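PDB 2WTM: EST1E from Clostridium proteoclasticum, which hydrolyses ester bonds as a promiscuous feruloyl esterase from a rumen bacterium, probably with a serine nucleophile in an alpha/beta-hydrolase fold. Local coordinates for residues V237-A240 with V241-F244; A119-R122 with D123-K126. All coordinates share one frame; numbering follows the deposited sequence.

Interaction 1 (V237-A240 with V241-F244); sequences VTEA and VKEF
Successive turns of the amphipathic helix 234-249 are joined here by i to i+4 backbone bonds, running from Val-241 N to Val-237 O (3.0 Å), Lys-242 N to Thr-238 O, Glu-243 N to Glu-239 O and Phe-244 N to Ala-240 O. On the buried side Val-241 drops CG2 back beside the carbonyl of Val-237, CG2 to O 3.4 Å, while the valine tips are only loosely apposed, CG1 of Val-237 lying 4.5 Å from CG2 of Val-241. Val-237 and Phe-244 pack on strands 125-131 and 192-197 of the central sheet of the alpha/beta-hydrolase fold; Val-241 reaches Leu-52 of helix 43-54. Along the outer side Glu-239 bends at chi2 (-52°), which lays its carboxylate alongside the extended Lys-242 chain, both pointing the same way. The touch is with methylene, OE2 to Lys-242 CD 3.7 Å; Lys-242 NZ stays 4.4 Å from Glu-239 OE2, beyond a salt bridge, though close enough that it may partly offset the carboxylate's charge. Glu-243 comes across from the next turn and sets a second acid near the first, its OE2 4.0 Å from Glu-239 OE1, with the two carboxylate planes turned 68° apart; the lysine may temper their repulsion.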
loop_
_atom_site.group_PDB
_atom_site.type_symbol
_atom_site.label_atom_id
_atom_site.label_comp_id
_atom_site.label_asym_id
_atom_site.label_seq_id
_atom_site.Cartn_x
_atom_site.Cartn_y
_atom_site.Cartn_z
ATOM N N VAL A 237 -28.579 -8.253 -11.441
ATOM C CA VAL A 237 -27.167 -8.412 -11.031
ATOM C C VAL A 237 -26.848 -9.879 -10.715
ATOM O O VAL A 237 -25.862 -10.428 -11.230
ATOM C CB VAL A 237 -26.833 -7.514 -9.833
ATOM C CG1 VAL A 237 -25.382 -7.730 -9.351
ATOM C CG2 VAL A 237 -27.076 -6.057 -10.168
ATOM N N THR A 238 -27.648 -10.534 -9.882
ATOM C CA THR A 238 -27.322 -11.878 -9.540
ATOM C C THR A 238 -27.460 -12.789 -10.768
ATOM O O THR A 238 -26.716 -13.707 -10.918
ATOM C CB THR A 238 -28.211 -12.418 -8.421
ATOM O OG1 THR A 238 -29.575 -12.314 -8.826
ATOM C CG2 THR A 238 -28.064 -11.610 -7.150
ATOM N N GLU A 239 -28.405 -12.521 -11.661
ATOM C CA GLU A 239 -28.431 -13.347 -12.891
ATOM C C GLU A 239 -27.182 -13.176 -13.756
ATOM O O GLU A 239 -26.696 -14.117 -14.379
ATOM C CB GLU A 239 -29.692 -13.068 -13.728
ATOM C CG GLU A 239 -30.900 -13.838 -13.276
ATOM C CD GLU A 239 -30.632 -15.354 -13.161
ATOM O OE1 GLU A 239 -30.311 -16.058 -14.175
ATOM O OE2 GLU A 239 -30.688 -15.799 -11.995
ATOM N N ALA A 240 -26.617 -11.973 -13.742
ATOM C CA ALA A 240 -25.437 -11.766 -14.587
ATOM C C ALA A 240 -24.204 -12.484 -13.998
ATOM O O ALA A 240 -23.404 -13.089 -14.685
ATOM C CB ALA A 240 -25.178 -10.306 -14.728
ATOM N N VAL A 241 -24.090 -12.398 -12.678
ATOM C CA VAL A 241 -23.031 -13.089 -11.930
ATOM C C VAL A 241 -23.157 -14.600 -12.131
ATOM O O VAL A 241 -22.203 -15.281 -12.427
ATOM C CB VAL A 241 -23.119 -12.727 -10.424
ATOM C CG1 VAL A 241 -22.276 -13.651 -9.552
ATOM C CG2 VAL A 241 -22.729 -11.239 -10.209
ATOM N N LYS A 242 -24.377 -15.094 -12.038
ATOM C CA LYS A 242 -24.647 -16.507 -12.227
ATOM C C LYS A 242 -24.250 -17.018 -13.598
ATOM O O LYS A 242 -23.535 -17.991 -13.699
ATOM C CB LYS A 242 -26.119 -16.770 -11.953
ATOM C CG LYS A 242 -26.498 -18.238 -12.080
ATOM C CD LYS A 242 -28.047 -18.418 -12.159
ATOM C CE LYS A 242 -28.435 -19.849 -11.807
ATOM N NZ LYS A 242 -29.936 -20.102 -11.904
ATOM N N GLU A 243 -24.664 -16.324 -14.659
ATOM C CA GLU A 243 -24.365 -16.794 -16.027
ATOM C C GLU A 243 -22.856 -16.755 -16.350
ATOM O O GLU A 243 -22.239 -17.667 -16.853
ATOM C CB GLU A 243 -25.106 -15.937 -17.049
ATOM C CG GLU A 243 -26.637 -16.293 -17.102
ATOM C CD GLU A 243 -27.500 -15.405 -18.036
ATOM O OE1 GLU A 243 -26.936 -14.755 -18.993
ATOM O OE2 GLU A 243 -28.758 -15.374 -17.784
ATOM N N PHE A 244 -22.204 -15.600 -15.760
ATOM C CA PHE A 244 -20.793 -15.497 -16.012
ATOM C C PHE A 244 -19.997 -16.571 -15.317
ATOM O O PHE A 244 -19.046 -17.129 -15.877
ATOM C CB PHE A 244 -20.346 -14.054 -15.593
ATOM C CG PHE A 244 -18.856 -13.848 -15.557
ATOM C CD1 PHE A 244 -18.161 -13.569 -16.696
ATOM C CD2 PHE A 244 -18.171 -13.920 -14.369
ATOM C CE1 PHE A 244 -16.778 -13.335 -16.640
ATOM C CE2 PHE A 244 -16.785 -13.732 -14.307
ATOM C CZ PHE A 244 -16.118 -13.410 -15.468
#

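Interaction 2 (A119-R122 with D123-K126); sequences AMER and DIIK
As helix 109-120 ends, the chain turns sharply and Glu-121 O takes two backbone donors, Ile-124 N at 2.9 Å and Ile-125 N at 3.0 Å. Ile-125 N approaches almost straight on (C=O...N 173°), whereas Ile-124 N sits above the carbonyl plane, and the oxygen is gripped from two directions. The turn is the helix-to-strand connection of the beta-alpha-beta unit 99-107, 109-120, 125-131, and it starts where Glu-121 leaves helical backbone angles. Glu-121 touches both isoleucines, by different atoms: its CB packs on Ile-125 CG1 at 3.6 Å, and a bend at chi2 (-82°) carries OE1 obliquely across to Ile-124 CG1, also 3.6 Å away. The isoleucines in turn lean on Ile-102 of the neighbouring strand 99-107. Asp-123 curls back over the turn, OD1 lying 3.5 Å from Glu-121 C; the same OD1 makes a salt bridge to Arg-174 of the second subunit, which also forms a long, weak ion pair with Glu-121 OE1. Arg-122 has CG between its backbone N and carbonyl carbon (chi1 58°) and is extended from there to NE, which makes a salt bridge to Glu-154 of the second subunit. This course brings the guanidinium back to the last helical turn, where NH1 donates to Ala-119 O at 2.7 Å, with that oxygen almost in the guanidinium plane.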
loop_
_atom_site.group_PDB
_atom_site.type_symbol
_atom_site.label_atom_id
_atom_site.label_comp_id
_atom_site.label_asym_id
_atom_site.label_seq_id
_atom_site.Cartn_x
_atom_site.Cartn_y
_atom_site.Cartn_z
ATOM N N ALA A 119 -5.063 -8.330 -9.867
ATOM C CA ALA A 119 -3.857 -8.140 -10.650
ATOM C C ALA A 119 -2.624 -8.608 -9.886
ATOM O O ALA A 119 -1.733 -9.225 -10.459
ATOM C CB ALA A 119 -3.799 -6.713 -11.119
ATOM N N MET A 120 -2.525 -8.283 -8.605
ATOM C CA MET A 120 -1.392 -8.667 -7.813
ATOM C C MET A 120 -1.344 -10.151 -7.622
ATOM O O MET A 120 -0.291 -10.731 -7.360
ATOM C CB MET A 120 -1.480 -7.966 -6.452
ATOM C CG MET A 120 -1.455 -6.445 -6.560
ATOM S SD MET A 120 -1.906 -5.632 -4.959
ATOM C CE MET A 120 -0.450 -5.970 -4.330
ATOM N N GLU A 121 -2.516 -10.798 -7.743
ATOM C CA GLU A 121 -2.717 -12.244 -7.567
ATOM C C GLU A 121 -3.120 -12.922 -8.905
ATOM O O GLU A 121 -3.907 -13.863 -8.927
ATOM C CB GLU A 121 -3.815 -12.533 -6.517
ATOM C CG GLU A 121 -3.498 -12.003 -5.183
ATOM C CD GLU A 121 -2.582 -12.885 -4.342
ATOM O OE1 GLU A 121 -1.868 -13.757 -4.896
ATOM O OE2 GLU A 121 -2.552 -12.661 -3.098
ATOM N N ARG A 122 -2.572 -12.447 -10.007
ATOM C CA ARG A 122 -3.153 -12.753 -11.344
ATOM C C ARG A 122 -2.916 -14.200 -11.731
ATOM O O ARG A 122 -3.702 -14.723 -12.515
ATOM C CB ARG A 122 -2.638 -11.768 -12.397
ATOM C CG ARG A 122 -1.085 -11.739 -12.542
ATOM C CD ARG A 122 -0.657 -10.513 -13.315
ATOM N NE ARG A 122 0.800 -10.264 -13.288
ATOM C CZ ARG A 122 1.492 -9.711 -12.292
ATOM N NH1 ARG A 122 0.906 -9.351 -11.162
ATOM N NH2 ARG A 122 2.809 -9.522 -12.415
ATOM N N ASP A 123 -1.897 -14.836 -11.126
ATOM C CA ASP A 123 -1.616 -16.257 -11.299
ATOM C C ASP A 123 -2.688 -17.133 -10.648
ATOM O O ASP A 123 -2.887 -18.254 -11.123
ATOM C CB ASP A 123 -0.206 -16.656 -10.839
ATOM C CG ASP A 123 0.192 -16.119 -9.474
ATOM O OD1 ASP A 123 -0.400 -15.135 -9.014
ATOM O OD2 ASP A 123 1.188 -16.636 -8.915
ATOM N N ILE A 124 -3.353 -16.613 -9.605
ATOM C CA ILE A 124 -4.139 -17.383 -8.613
ATOM C C ILE A 124 -5.615 -17.158 -8.882
ATOM O O ILE A 124 -6.437 -18.019 -8.650
ATOM C CB ILE A 124 -3.853 -16.828 -7.101
ATOM C CG1 ILE A 124 -2.378 -16.769 -6.777
ATOM C CG2 ILE A 124 -4.577 -17.614 -6.022
ATOM C CD1 ILE A 124 -1.670 -18.123 -7.043
ATOM N N ILE A 125 -5.982 -15.960 -9.266
ATOM C CA ILE A 125 -7.406 -15.578 -9.355
ATOM C C ILE A 125 -7.916 -15.835 -10.747
ATOM O O ILE A 125 -7.500 -15.176 -11.705
ATOM C CB ILE A 125 -7.625 -14.087 -8.945
ATOM C CG1 ILE A 125 -6.999 -13.801 -7.579
ATOM C CG2 ILE A 125 -9.090 -13.723 -9.083
ATOM C CD1 ILE A 125 -7.604 -14.717 -6.500
ATOM N N LYS A 126 -8.880 -16.753 -10.870
ATOM C CA LYS A 126 -9.253 -17.263 -12.160
ATOM C C LYS A 126 -10.174 -16.355 -12.987
ATOM O O LYS A 126 -10.166 -16.353 -14.217
ATOM C CB LYS A 126 -9.880 -18.635 -11.945
ATOM C CG LYS A 126 -10.307 -19.347 -13.267
ATOM C CD LYS A 126 -10.574 -20.823 -12.888
ATOM C CE LYS A 126 -11.071 -21.709 -14.094
ATOM N NZ LYS A 126 -12.242 -21.125 -14.623
#

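In the fold
Along the chain interaction 2 comes first, at the turn between helix 109-120 and strand 125-131, and interaction 1 follows near the C-terminus in helix 234-249. Their centres are 21 Å apart and their nearest atoms about 7 Å, without touching. Strand 125-131 relates them: it begins in interaction 2, and farther along, Ala-127, Ile-129 and Leu-131 receive side chains from interaction 1. Lys-126 adds a second link, its NZ hydrogen-bonded to Gln-248 O, near the end of helix 234-249. Interaction 1 belongs to the packing of the last helix on the sheet; interaction 2 lies at the contact with the second subunit, and strand 125-131 runs from one to the other.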